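Long-range contacts in glutamate receptor 1 (Adineta vaga, PDB 4IO2), which probably works as a glutamate-gated ion channel, of which this chain is the extracellular ligand-binding domain with glutamate bound: residues I15-F20 / T65-L70; S103-R108 / F178-T183; R108-K113 / E164-L169; V187-Y192 / Q243-P248. One frame throughout, in Å; residues are numbered along the deposited sequence.

Contact 1 of 4, residues I15-F20 / T65-L70; sequences IESVPF and TSYTGL. With GLU (glutamic acid), chain E.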
loop_
_atom_site.group_PDB
_atom_site.type_symbol
_atom_site.label_atom_id
_atom_site.label_comp_id
_atom_site.label_asym_id
_atom_site.label_seq_id
_atom_site.Cartn_x
_atom_site.Cartn_y
_atom_site.Cartn_z
ATOM N N ILE A 15 12.855 11.577 11.738
ATOM C CA ILE A 15 13.275 12.732 10.930
ATOM C C ILE A 15 12.180 13.796 10.967
ATOM O O ILE A 15 10.995 13.511 10.836
ATOM C CB ILE A 15 13.624 12.273 9.488
ATOM C CG1 ILE A 15 14.110 13.420 8.627
ATOM C CG2 ILE A 15 12.471 11.522 8.789
ATOM C CD1 ILE A 15 14.755 12.993 7.316
ATOM N N GLU A 16 12.579 15.038 11.188
ATOM C CA GLU A 16 11.618 16.116 11.340
ATOM C C GLU A 16 10.732 16.261 10.099
ATOM O O GLU A 16 11.228 16.407 8.985
ATOM C CB GLU A 16 12.355 17.436 11.649
ATOM C CG GLU A 16 11.418 18.615 11.912
ATOM C CD GLU A 16 12.098 19.887 12.349
ATOM O OE1 GLU A 16 13.338 19.891 12.483
ATOM O OE2 GLU A 16 11.386 20.908 12.557
ATOM N N SER A 17 9.423 16.318 10.328
ATOM C CA SER A 17 8.441 16.504 9.264
ATOM C C SER A 17 7.080 16.667 9.931
ATOM O O SER A 17 6.513 15.684 10.398
ATOM C CB SER A 17 8.387 15.304 8.347
ATOM O OG SER A 17 7.487 15.576 7.305
ATOM N N VAL A 18 6.557 17.887 10.018
ATOM C CA VAL A 18 5.279 18.091 10.645
ATOM C C VAL A 18 4.172 17.534 9.805
ATOM O O VAL A 18 4.167 17.707 8.600
ATOM C CB VAL A 18 5.007 19.580 11.034
ATOM C CG1 VAL A 18 6.116 20.117 11.889
ATOM C CG2 VAL A 18 4.819 20.517 9.798
ATOM N N PRO A 19 3.176 16.862 10.436
ATOM C CA PRO A 19 2.938 16.507 11.842
ATOM C C PRO A 19 3.302 15.042 12.161
ATOM O O PRO A 19 2.793 14.481 13.134
ATOM C CB PRO A 19 1.440 16.745 11.964
ATOM C CG PRO A 19 0.942 16.123 10.648
ATOM C CD PRO A 19 2.003 16.492 9.618
ATOM N N PHE A 20 4.171 14.433 11.349
ATOM C CA PHE A 20 4.721 13.113 11.642
ATOM C C PHE A 20 5.655 13.171 12.838
ATOM O O PHE A 20 5.456 12.418 13.823
ATOM C CB PHE A 20 5.447 12.555 10.421
ATOM C CG PHE A 20 4.526 11.923 9.380
ATOM C CD1 PHE A 20 3.838 10.766 9.682
ATOM C CD2 PHE A 20 4.313 12.520 8.156
ATOM C CE1 PHE A 20 2.997 10.168 8.732
ATOM C CE2 PHE A 20 3.475 11.949 7.193
ATOM C CZ PHE A 20 2.821 10.776 7.496
ATOM N N THR A 65 19.784 16.199 7.570
ATOM C CA THR A 65 19.665 14.844 7.015
ATOM C C THR A 65 18.582 14.764 5.952
ATOM O O THR A 65 17.455 15.187 6.182
ATOM C CB THR A 65 19.352 13.830 8.132
ATOM O OG1 THR A 65 20.340 13.982 9.161
ATOM C CG2 THR A 65 19.368 12.412 7.590
ATOM N N SER A 66 18.925 14.192 4.805
ATOM C CA SER A 66 17.968 13.966 3.743
ATOM C C SER A 66 17.274 12.631 3.989
ATOM O O SER A 66 17.741 11.813 4.820
ATOM C CB SER A 66 18.659 13.985 2.373
ATOM O OG SER A 66 19.456 12.831 2.224
ATOM N N TYR A 67 16.209 12.346 3.250
ATOM C CA TYR A 67 15.515 11.067 3.392
ATOM C C TYR A 67 16.438 9.932 2.928
ATOM O O TYR A 67 16.571 8.918 3.647
ATOM C CB TYR A 67 14.152 11.127 2.670
ATOM C CG TYR A 67 13.142 11.806 3.551
ATOM C CD1 TYR A 67 13.091 13.190 3.643
ATOM C CD2 TYR A 67 12.288 11.073 4.334
ATOM C CE1 TYR A 67 12.193 13.829 4.508
ATOM C CE2 TYR A 67 11.398 11.673 5.227
ATOM C CZ TYR A 67 11.358 13.062 5.292
ATOM O OH TYR A 67 10.479 13.722 6.140
ATOM N N THR A 68 17.065 10.080 1.767
ATOM C CA THR A 68 17.965 9.028 1.357
ATOM C C THR A 68 19.169 8.939 2.306
ATOM O O THR A 68 19.647 7.825 2.578
ATOM C CB THR A 68 18.324 9.117 -0.137
ATOM O OG1 THR A 68 17.139 8.845 -0.881
ATOM C CG2 THR A 68 19.366 8.035 -0.493
ATOM N N GLY A 69 19.586 10.069 2.886
ATOM C CA GLY A 69 20.640 10.064 3.916
ATOM C C GLY A 69 20.281 9.257 5.168
ATOM O O GLY A 69 21.120 8.527 5.734
ATOM N N LEU A 70 19.033 9.360 5.604
ATOM C CA LEU A 70 18.542 8.582 6.740
ATOM C C LEU A 70 18.606 7.085 6.421
ATOM O O LEU A 70 19.044 6.272 7.271
ATOM C CB LEU A 70 17.107 9.008 7.089
ATOM C CG LEU A 70 16.458 8.238 8.244
ATOM C CD1 LEU A 70 17.191 8.428 9.539
ATOM C CD2 LEU A 70 15.033 8.680 8.348
HETATM N N GLU E . 8.671 10.652 1.529
HETATM C CA GLU E . 9.771 11.326 0.835
HETATM C C GLU E . 10.982 10.401 0.742
HETATM O O GLU E . 11.007 9.359 1.447
HETATM C CB GLU E . 10.188 12.631 1.521
HETATM C CG GLU E . 9.088 13.684 1.697
HETATM C CD GLU E . 8.604 14.357 0.413
HETATM O OE1 GLU E . 9.202 14.123 -0.635
HETATM O OE2 GLU E . 7.659 15.186 0.493
HETATM O OXT GLU E . 11.907 10.703 -0.047
#
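The phenol ring of Y67 lies between a protein methyl group and the bound glutamate. Over the centre of one face stands I15 CD1, 3.9 Å from the centroid of the Y67 ring and 10° off its normal, a CH-pi contact; over the centre of the opposite face lies CB of the ligand, 3.5 Å above the ring plane. The second branch of the isoleucine, I15 CG2, meets Y67 CE2 at 3.7 Å and also packs on L70 CD2. I15 reaches this place fully extended, CG1 anti to the backbone N (chi1 -178°), and its CD1 also rests against T65 O. At the hydroxyl end of the ring S17 CB comes within 3.4 Å of Y67 OH. Both hydroxyl groups use the same carboxylate: Y67 OH is hydrogen-bonded to D85 OD1, and also to R162 NH2, while S17 OG binds D85 OD2. Y67 is the first residue of helix 67-75, whose N-cap is S66: S66 OG accepts from G69 N at 2.8 Å with an N-H...O angle of 147°. An alanine at Y67 would probably cost the ligand the flat surface beside its CB, take from I15 CD1 the ring face it packs on and leave D85 and R162 without their shared phenol partner. A tyrosine laid against the ligand's carbon chain at the start of a helix is characteristic of the agonist pocket in the first lobe of ionotropic glutamate receptors, whose two-lobed domain follows the periplasmic binding protein fold.

Contact 2 of 4, residues S103-R108 / F178-T183; sequences SDNSMR and FMDIGT. With GLU (glutamic acid), chain E.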
loop_
_atom_site.group_PDB
_atom_site.type_symbol
_atom_site.label_atom_id
_atom_site.label_comp_id
_atom_site.label_asym_id
_atom_site.label_seq_id
_atom_site.Cartn_x
_atom_site.Cartn_y
_atom_site.Cartn_z
ATOM N N SER A 103 1.295 3.486 5.548
ATOM C CA SER A 103 0.416 4.451 4.895
ATOM C C SER A 103 0.585 4.370 3.398
ATOM O O SER A 103 1.703 4.120 2.933
ATOM C CB SER A 103 0.765 5.884 5.355
ATOM O OG SER A 103 -0.109 6.868 4.773
ATOM N N ASP A 104 -0.485 4.590 2.658
ATOM C CA ASP A 104 -0.357 4.903 1.261
ATOM C C ASP A 104 0.195 6.319 1.108
ATOM O O ASP A 104 0.294 7.099 2.054
ATOM C CB ASP A 104 -1.709 4.739 0.541
ATOM C CG ASP A 104 -2.809 5.668 1.066
ATOM O OD1 ASP A 104 -2.510 6.704 1.688
ATOM O OD2 ASP A 104 -4.010 5.348 0.848
ATOM N N ASN A 105 0.648 6.620 -0.088
ATOM C CA ASN A 105 1.239 7.912 -0.394
ATOM C C ASN A 105 1.121 8.172 -1.862
ATOM O O ASN A 105 0.943 7.253 -2.674
ATOM C CB ASN A 105 2.733 7.950 0.024
ATOM C CG ASN A 105 3.357 9.322 -0.161
ATOM O OD1 ASN A 105 2.869 10.309 0.369
ATOM N ND2 ASN A 105 4.450 9.385 -0.922
ATOM N N SER A 106 1.253 9.448 -2.187
ATOM C CA SER A 106 1.387 9.918 -3.564
ATOM C C SER A 106 1.913 11.354 -3.435
ATOM O O SER A 106 2.025 11.897 -2.320
ATOM C CB SER A 106 0.065 9.883 -4.305
ATOM O OG SER A 106 -0.873 10.685 -3.609
ATOM N N MET A 107 2.306 11.937 -4.553
ATOM C CA MET A 107 2.829 13.306 -4.554
ATOM C C MET A 107 1.884 14.241 -5.255
ATOM O O MET A 107 1.067 13.817 -6.078
ATOM C CB MET A 107 4.234 13.417 -5.188
ATOM C CG MET A 107 5.274 12.611 -4.457
ATOM S SD MET A 107 6.948 12.955 -5.055
ATOM C CE MET A 107 7.002 11.982 -6.533
ATOM N N ARG A 108 1.982 15.513 -4.868
ATOM C CA ARG A 108 1.285 16.598 -5.525
ATOM C C ARG A 108 2.226 17.693 -5.911
ATOM O O ARG A 108 3.322 17.791 -5.404
ATOM C CB ARG A 108 0.140 17.135 -4.671
ATOM C CG ARG A 108 -0.959 16.037 -4.520
ATOM C CD ARG A 108 -2.342 16.486 -4.412
ATOM N NE ARG A 108 -2.756 17.306 -5.530
ATOM C CZ ARG A 108 -3.798 18.100 -5.435
ATOM N NH1 ARG A 108 -4.449 18.162 -4.259
ATOM N NH2 ARG A 108 -4.141 18.855 -6.466
ATOM N N PHE A 178 7.524 19.429 -5.764
ATOM C CA PHE A 178 6.732 18.224 -5.510
ATOM C C PHE A 178 6.768 17.985 -4.010
ATOM O O PHE A 178 7.781 18.264 -3.344
ATOM C CB PHE A 178 7.392 16.982 -6.136
ATOM C CG PHE A 178 7.536 16.991 -7.640
ATOM C CD1 PHE A 178 6.793 17.838 -8.433
ATOM C CD2 PHE A 178 8.430 16.117 -8.254
ATOM C CE1 PHE A 178 6.943 17.822 -9.805
ATOM C CE2 PHE A 178 8.561 16.076 -9.616
ATOM C CZ PHE A 178 7.821 16.943 -10.392
ATOM N N MET A 179 5.689 17.446 -3.482
ATOM C CA MET A 179 5.590 17.151 -2.048
ATOM C C MET A 179 4.598 16.033 -1.824
ATOM O O MET A 179 3.594 15.935 -2.505
ATOM C CB MET A 179 5.201 18.406 -1.297
ATOM C CG MET A 179 5.254 18.248 0.189
ATOM S SD MET A 179 4.943 19.874 1.003
ATOM C CE MET A 179 5.171 19.394 2.733
ATOM N N ASP A 180 4.923 15.123 -0.916
ATOM C CA ASP A 180 3.986 14.079 -0.523
ATOM C C ASP A 180 2.645 14.678 -0.137
ATOM O O ASP A 180 2.577 15.709 0.527
ATOM C CB ASP A 180 4.491 13.324 0.684
ATOM C CG ASP A 180 5.702 12.451 0.416
ATOM O OD1 ASP A 180 5.941 12.044 -0.761
ATOM O OD2 ASP A 180 6.352 12.140 1.442
ATOM N N ILE A 181 1.571 13.977 -0.474
ATOM C CA ILE A 181 0.243 14.550 -0.321
ATOM C C ILE A 181 -0.158 14.802 1.127
ATOM O O ILE A 181 -0.813 15.814 1.411
ATOM C CB ILE A 181 -0.826 13.657 -1.033
ATOM C CG1 ILE A 181 -2.186 14.340 -1.082
ATOM C CG2 ILE A 181 -0.912 12.239 -0.404
ATOM C CD1 ILE A 181 -3.178 13.576 -1.975
ATOM N N GLY A 182 0.154 13.910 2.047
ATOM C CA GLY A 182 -0.318 14.124 3.413
ATOM C C GLY A 182 0.254 15.337 4.103
ATOM O O GLY A 182 -0.472 16.166 4.630
ATOM N N THR A 183 1.569 15.475 4.055
ATOM C CA THR A 183 2.207 16.666 4.607
ATOM C C THR A 183 1.936 17.929 3.739
ATOM O O THR A 183 1.865 19.035 4.284
ATOM C CB THR A 183 3.730 16.454 4.810
ATOM O OG1 THR A 183 4.332 15.972 3.585
ATOM C CG2 THR A 183 3.985 15.482 5.981
HETATM N N GLU E . 8.671 10.652 1.529
HETATM C CA GLU E . 9.771 11.326 0.835
HETATM C C GLU E . 10.982 10.401 0.742
HETATM O O GLU E . 11.007 9.359 1.447
HETATM C CB GLU E . 10.188 12.631 1.521
HETATM C CG GLU E . 9.088 13.684 1.697
HETATM C CD GLU E . 8.604 14.357 0.413
HETATM O OE1 GLU E . 9.202 14.123 -0.635
HETATM O OE2 GLU E . 7.659 15.186 0.493
HETATM O OXT GLU E . 11.907 10.703 -0.047
HETATM O O HOH W 1 1.293 11.162 2.299
#
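N105 ND2 is gripped by two hydrogen bonds, one to D180 OD1 and one to S205 OG on the neighbouring strand 200-211. The bond from N105 ND2 to D180 OD1 is 3.1 Å long and fairly straight, at 162°; it meets OD1 from above the carboxylate plane, and the amide and carboxylate planes stand 85° apart. At the other end of the amide, N105 OD1 accepts from a water at 2.6 Å, and that water accepts from G182 N. So positioned, D180 OD2 accepts from the ligand's N at 2.8 Å, while D180 N donates almost linearly (177°) to the ligand's OE2. This is the acidic residue that typically holds the agonist's amino group in ionotropic glutamate receptors, with N105 as its second shell. D180 ends an antiparallel strand pairing and sits at the N-cap position of helix 181-190, whose first turn would probably favour its charged form. M107 and D180 form a non-hydrogen-bonded pair; R108 and M179 form the hydrogen-bonded one, R108 N reaching M179 O at 2.9 Å. I181 N, already in the helix, donates to S106 O, and I181 CD1 packs on R108 CD at 3.9 Å.

Contact 3 of 4, residues R108-K113 / E164-L169; sequences RILMRK and EMYDSL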
loop_
_atom_site.group_PDB
_atom_site.type_symbol
_atom_site.label_atom_id
_atom_site.label_comp_id
_atom_site.label_asym_id
_atom_site.label_seq_id
_atom_site.Cartn_x
_atom_site.Cartn_y
_atom_site.Cartn_z
ATOM N N ARG A 108 1.982 15.513 -4.868
ATOM C CA ARG A 108 1.285 16.598 -5.525
ATOM C C ARG A 108 2.226 17.693 -5.911
ATOM O O ARG A 108 3.322 17.791 -5.404
ATOM C CB ARG A 108 0.140 17.135 -4.671
ATOM C CG ARG A 108 -0.959 16.037 -4.520
ATOM C CD ARG A 108 -2.342 16.486 -4.412
ATOM N NE ARG A 108 -2.756 17.306 -5.530
ATOM C CZ ARG A 108 -3.798 18.100 -5.435
ATOM N NH1 ARG A 108 -4.449 18.162 -4.259
ATOM N NH2 ARG A 108 -4.141 18.855 -6.466
ATOM N N ILE A 109 1.799 18.487 -6.889
ATOM C CA ILE A 109 2.502 19.686 -7.248
ATOM C C ILE A 109 2.134 20.839 -6.289
ATOM O O ILE A 109 0.958 21.135 -6.105
ATOM C CB ILE A 109 2.173 20.073 -8.683
ATOM C CG1 ILE A 109 2.586 18.955 -9.661
ATOM C CG2 ILE A 109 2.866 21.408 -9.023
ATOM C CD1 ILE A 109 2.011 19.069 -11.069
ATOM N N LEU A 110 3.165 21.457 -5.696
ATOM C CA LEU A 110 3.070 22.599 -4.743
ATOM C C LEU A 110 3.448 23.870 -5.494
ATOM O O LEU A 110 4.447 23.900 -6.186
ATOM C CB LEU A 110 4.051 22.375 -3.574
ATOM C CG LEU A 110 4.087 23.454 -2.480
ATOM C CD1 LEU A 110 2.818 23.484 -1.708
ATOM C CD2 LEU A 110 5.282 23.221 -1.503
ATOM N N MET A 111 2.699 24.945 -5.242
ATOM C CA MET A 111 2.932 26.207 -5.955
ATOM C C MET A 111 2.313 27.360 -5.181
ATOM O O MET A 111 1.546 27.137 -4.245
ATOM C CB MET A 111 2.277 26.137 -7.334
ATOM C CG MET A 111 0.734 26.077 -7.337
ATOM S SD MET A 111 0.074 26.037 -9.035
ATOM C CE MET A 111 -1.644 26.486 -8.799
ATOM N N ARG A 112 2.630 28.595 -5.569
ATOM C CA ARG A 112 1.928 29.761 -5.042
ATOM C C ARG A 112 0.492 29.773 -5.503
ATOM O O ARG A 112 0.191 29.437 -6.672
ATOM C CB ARG A 112 2.563 31.042 -5.566
ATOM C CG ARG A 112 3.962 31.308 -5.058
ATOM C CD ARG A 112 4.507 32.622 -5.717
ATOM N NE ARG A 112 4.513 32.559 -7.194
ATOM C CZ ARG A 112 5.452 31.966 -7.941
ATOM N NH1 ARG A 112 6.490 31.361 -7.356
ATOM N NH2 ARG A 112 5.342 31.941 -9.276
ATOM N N LYS A 113 -0.396 30.208 -4.615
ATOM C CA LYS A 113 -1.773 30.486 -5.031
ATOM C C LYS A 113 -1.818 31.372 -6.267
ATOM O O LYS A 113 -1.052 32.316 -6.358
ATOM C CB LYS A 113 -2.570 31.104 -3.889
ATOM C CG LYS A 113 -3.055 30.060 -2.974
ATOM C CD LYS A 113 -4.091 30.576 -2.003
ATOM C CE LYS A 113 -4.636 29.441 -1.163
ATOM N NZ LYS A 113 -5.579 29.936 -0.107
ATOM N N GLU A 164 13.557 25.667 2.447
ATOM C CA GLU A 164 14.038 26.277 1.211
ATOM C C GLU A 164 12.967 26.160 0.112
ATOM O O GLU A 164 12.824 27.076 -0.709
ATOM C CB GLU A 164 15.395 25.677 0.773
ATOM C CG GLU A 164 16.307 26.691 0.116
ATOM C CD GLU A 164 17.532 26.123 -0.583
ATOM O OE1 GLU A 164 17.863 24.948 -0.378
ATOM O OE2 GLU A 164 18.185 26.893 -1.329
ATOM N N MET A 165 12.236 25.041 0.079
ATOM C CA MET A 165 11.162 24.890 -0.892
ATOM C C MET A 165 10.144 26.021 -0.677
ATOM O O MET A 165 9.771 26.701 -1.623
ATOM C CB MET A 165 10.536 23.501 -0.798
ATOM C CG MET A 165 9.459 23.176 -1.771
ATOM S SD MET A 165 8.938 21.469 -1.579
ATOM C CE MET A 165 8.252 21.442 0.092
ATOM N N TYR A 166 9.635 26.175 0.548
ATOM C CA TYR A 166 8.588 27.178 0.803
ATOM C C TYR A 166 9.102 28.575 0.461
ATOM O O TYR A 166 8.441 29.352 -0.249
ATOM C CB TYR A 166 8.116 27.144 2.271
ATOM C CG TYR A 166 7.690 25.790 2.797
ATOM C CD1 TYR A 166 6.902 24.928 2.037
ATOM C CD2 TYR A 166 8.111 25.351 4.037
ATOM C CE1 TYR A 166 6.507 23.707 2.531
ATOM C CE2 TYR A 166 7.719 24.120 4.541
ATOM C CZ TYR A 166 6.938 23.294 3.780
ATOM O OH TYR A 166 6.578 22.061 4.270
ATOM N N ASP A 167 10.293 28.891 0.944
ATOM C CA ASP A 167 10.854 30.235 0.737
ATOM C C ASP A 167 11.105 30.536 -0.746
ATOM O O ASP A 167 10.894 31.666 -1.207
ATOM C CB ASP A 167 12.147 30.382 1.518
ATOM C CG ASP A 167 11.928 30.365 3.024
ATOM O OD1 ASP A 167 10.776 30.441 3.463
ATOM O OD2 ASP A 167 12.912 30.265 3.779
ATOM N N SER A 168 11.526 29.547 -1.514
ATOM C CA SER A 168 11.828 29.776 -2.917
ATOM C C SER A 168 10.552 29.993 -3.740
ATOM O O SER A 168 10.542 30.766 -4.680
ATOM C CB SER A 168 12.624 28.606 -3.486
ATOM O OG SER A 168 13.875 28.516 -2.848
ATOM N N LEU A 169 9.487 29.278 -3.389
ATOM C CA LEU A 169 8.201 29.545 -3.990
ATOM C C LEU A 169 7.727 30.946 -3.627
ATOM O O LEU A 169 7.353 31.714 -4.507
ATOM C CB LEU A 169 7.192 28.517 -3.497
ATOM C CG LEU A 169 7.298 27.172 -4.217
ATOM C CD1 LEU A 169 6.498 26.128 -3.437
ATOM C CD2 LEU A 169 6.834 27.287 -5.665
#
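Helix 162-170 packs against strand 103-112 in the second lobe of the ligand-binding domain, and this contact joins the end of the strand to the helix's last turns. The short axes approach to 8.8 Å with 42° between their N-to-C directions. L110, its CG anti to the backbone N, inserts CD2 among three helix side chains. L110 CD2 lies 3.7 Å from L169 CD1 and 3.8 Å from M165 CE, which a bend at chi3 swings round to meet it; the same methyl touches the edge of the Y166 ring at CE1. The other branch of L169, CD2, rests near M111 CA. Beyond this apolar patch R112 adds a polar contact at the C-terminal end of the strand. R112 CD lies 3.2 Å from L169 O; beyond it the bend at chi3 (-58°) turns the guanidinium back so that R112 NH1 donates to L169 O at 3.0 Å and 158°, on a carbonyl lone pair and near the guanidinium plane. NH1 also reaches I174 O, and NH2 forms a salt bridge with D175, so the guanidinium ties the helix end to the following loop; its charge would probably be favoured beside these carbonyls. An alanine at R112 would remove these bonds and is likely to loosen the junction of strand, helix end and loop. On the helix M165 also neighbours the side chain of glutamate-binding R136. A helix packed by apolar side chains on the face of a sheet is the alpha/beta layering of the lobes of the periplasmic binding protein fold.

Contact 4 of 4, residues V187-Y192 / Q243-P248; sequences VTNNIY and QTKACP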
loop_
_atom_site.group_PDB
_atom_site.type_symbol
_atom_site.label_atom_id
_atom_site.label_comp_id
_atom_site.label_asym_id
_atom_site.label_seq_id
_atom_site.Cartn_x
_atom_site.Cartn_y
_atom_site.Cartn_z
ATOM N N VAL A 187 0.479 21.262 5.506
ATOM C CA VAL A 187 1.200 22.520 5.521
ATOM C C VAL A 187 0.418 23.616 4.809
ATOM O O VAL A 187 0.334 24.751 5.284
ATOM C CB VAL A 187 2.600 22.308 4.938
ATOM C CG1 VAL A 187 3.238 23.618 4.593
ATOM C CG2 VAL A 187 3.446 21.466 5.950
ATOM N N THR A 188 -0.170 23.276 3.677
ATOM C CA THR A 188 -0.939 24.293 2.937
ATOM C C THR A 188 -2.284 24.604 3.604
ATOM O O THR A 188 -2.845 25.675 3.369
ATOM C CB THR A 188 -1.163 23.907 1.437
ATOM O OG1 THR A 188 -1.851 22.652 1.319
ATOM C CG2 THR A 188 0.187 23.843 0.699
ATOM N N ASN A 189 -2.797 23.692 4.436
ATOM C CA ASN A 189 -4.056 23.964 5.155
ATOM C C ASN A 189 -3.855 24.567 6.538
ATOM O O ASN A 189 -4.802 25.070 7.135
ATOM C CB ASN A 189 -4.921 22.716 5.274
ATOM C CG ASN A 189 -5.502 22.273 3.959
ATOM O OD1 ASN A 189 -5.611 23.063 3.028
ATOM N ND2 ASN A 189 -5.870 21.002 3.870
ATOM N N ASN A 190 -2.625 24.621 7.028
ATOM C CA ASN A 190 -2.407 25.082 8.402
ATOM C C ASN A 190 -1.294 26.073 8.632
ATOM O O ASN A 190 -1.297 26.744 9.650
ATOM C CB ASN A 190 -2.120 23.859 9.283
ATOM C CG ASN A 190 -3.327 22.978 9.450
ATOM O OD1 ASN A 190 -4.234 23.309 10.221
ATOM N ND2 ASN A 190 -3.375 21.866 8.708
ATOM N N ILE A 191 -0.321 26.155 7.728
ATOM C CA ILE A 191 0.882 26.961 7.991
ATOM C C ILE A 191 1.147 27.967 6.902
ATOM O O ILE A 191 1.332 29.136 7.209
ATOM C CB ILE A 191 2.122 26.088 8.232
ATOM C CG1 ILE A 191 1.847 25.209 9.469
ATOM C CG2 ILE A 191 3.377 26.947 8.400
ATOM C CD1 ILE A 191 2.777 24.090 9.564
ATOM N N TYR A 192 1.165 27.509 5.653
ATOM C CA TYR A 192 1.389 28.366 4.490
ATOM C C TYR A 192 0.125 28.529 3.676
ATOM O O TYR A 192 -0.070 27.843 2.669
ATOM C CB TYR A 192 2.517 27.816 3.617
ATOM C CG TYR A 192 3.857 27.950 4.267
ATOM C CD1 TYR A 192 4.582 29.105 4.157
ATOM C CD2 TYR A 192 4.401 26.913 4.994
ATOM C CE1 TYR A 192 5.811 29.224 4.755
ATOM C CE2 TYR A 192 5.628 27.028 5.589
ATOM C CZ TYR A 192 6.310 28.190 5.484
ATOM O OH TYR A 192 7.528 28.316 6.086
ATOM N N GLN A 243 -6.242 15.754 10.398
ATOM C CA GLN A 243 -7.546 16.401 10.110
ATOM C C GLN A 243 -7.641 17.949 10.198
ATOM O O GLN A 243 -8.536 18.571 9.665
ATOM C CB GLN A 243 -8.671 15.734 10.879
ATOM C CG GLN A 243 -9.277 14.608 10.070
ATOM C CD GLN A 243 -10.745 14.288 10.438
ATOM O OE1 GLN A 243 -11.303 14.802 11.426
ATOM N NE2 GLN A 243 -11.367 13.431 9.634
ATOM N N THR A 244 -6.694 18.584 10.818
ATOM C CA THR A 244 -6.811 19.992 11.102
ATOM C C THR A 244 -6.727 20.869 9.841
ATOM O O THR A 244 -5.988 20.563 8.914
ATOM C CB THR A 244 -5.615 20.350 12.037
ATOM O OG1 THR A 244 -5.519 19.358 13.089
ATOM C CG2 THR A 244 -5.769 21.823 12.632
ATOM N N LYS A 245 -7.457 21.984 9.841
ATOM C CA LYS A 245 -7.396 22.975 8.774
ATOM C C LYS A 245 -7.600 24.370 9.358
ATOM O O LYS A 245 -8.736 24.814 9.511
ATOM C CB LYS A 245 -8.475 22.665 7.743
ATOM C CG LYS A 245 -8.475 23.484 6.511
ATOM C CD LYS A 245 -9.353 22.779 5.455
ATOM C CE LYS A 245 -9.290 21.245 5.575
ATOM N NZ LYS A 245 -9.963 20.549 4.441
ATOM N N ALA A 246 -6.489 25.033 9.687
ATOM C CA ALA A 246 -6.492 26.358 10.343
ATOM C C ALA A 246 -6.680 27.512 9.377
ATOM O O ALA A 246 -7.171 28.580 9.760
ATOM C CB ALA A 246 -5.151 26.561 11.096
ATOM N N CYS A 247 -6.231 27.365 8.143
ATOM C CA CYS A 247 -6.238 28.480 7.192
ATOM C C CYS A 247 -7.673 28.820 6.850
ATOM O O CYS A 247 -8.514 27.929 6.767
ATOM C CB CYS A 247 -5.468 28.118 5.915
ATOM S SG CYS A 247 -3.642 27.932 6.057
ATOM N N PRO A 248 -7.964 30.112 6.666
ATOM C CA PRO A 248 -9.344 30.526 6.435
ATOM C C PRO A 248 -9.872 30.112 5.075
ATOM O O PRO A 248 -9.162 29.535 4.246
ATOM C CB PRO A 248 -9.271 32.049 6.536
ATOM C CG PRO A 248 -7.927 32.411 6.193
ATOM C CD PRO A 248 -7.036 31.250 6.621
ATOM O OXT PRO A 248 -11.042 30.366 4.792
HETATM O O HOH W 2 -5.580 19.473 6.371
#
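The chain end 243-248 runs past the last turn of helix 181-190, bringing the CA atoms of N190 and A246 to 4.7 Å and those of N189 and K245 to 5.0 Å. C247 N donates to N189 O at 2.9 Å, nearly straight at 164°, from somewhat above the carbonyl plane. The amide of N190 makes a two-pronged grip on the passing backbone: OD1 accepts from A246 N at 2.9 Å, and ND2 gives to T244 O, also at 2.9 Å. Neither prong uses a lone pair direction, for the donors stand 52° out of the plane of the N190 side-chain carbonyl and 60° out of that of T244. N190 ND2 has a further partner, Y186 O, back in its own helix. The T244 and N190 side chains cross at about a right angle, with T244 CG2 against N190 OD1. One residue earlier, N189 and K245 run side by side and point the same way, with N189 CB 3.8 Å from K245 CG; a water bridges N189 ND2 to T244 O, which therefore takes two bonds. C247 SG packs 3.3 Å from N189 O, and its disulfide to C193 covalently fastens the tail to the loop after the helix. This is the disulfide near the domain's C terminus familiar from glutamate receptors. Inward, V187 packs on Y166 of helix 162-170 and T188 on L195 and L197 of strand 195-198.

Overall arrangement
Contact 1 comes first along the chain and joins the loop after strand 9-14 to helix 67-75; contacts 2, 3 and 4 follow, centred on strand 103-112 and helices 162-170 and 181-190 of the second lobe. Contacts 1 and 2 have centres about 14 Å apart and meet where T183 packs on S17, V18 and F20. They supply ligand-touching residues from the two lobes, Y67 and D180. Contacts 2 and 3 share R108 and strand 103-112, with contact 3 enclosed along the sequence by contact 2. Contact 4, its centre about 16 Å from that of contact 2, continues helix 181-190 to the surface, and Y192 meets Y166 of contact 3. Packing thus links the pocket to the disulfide-fastened C terminus.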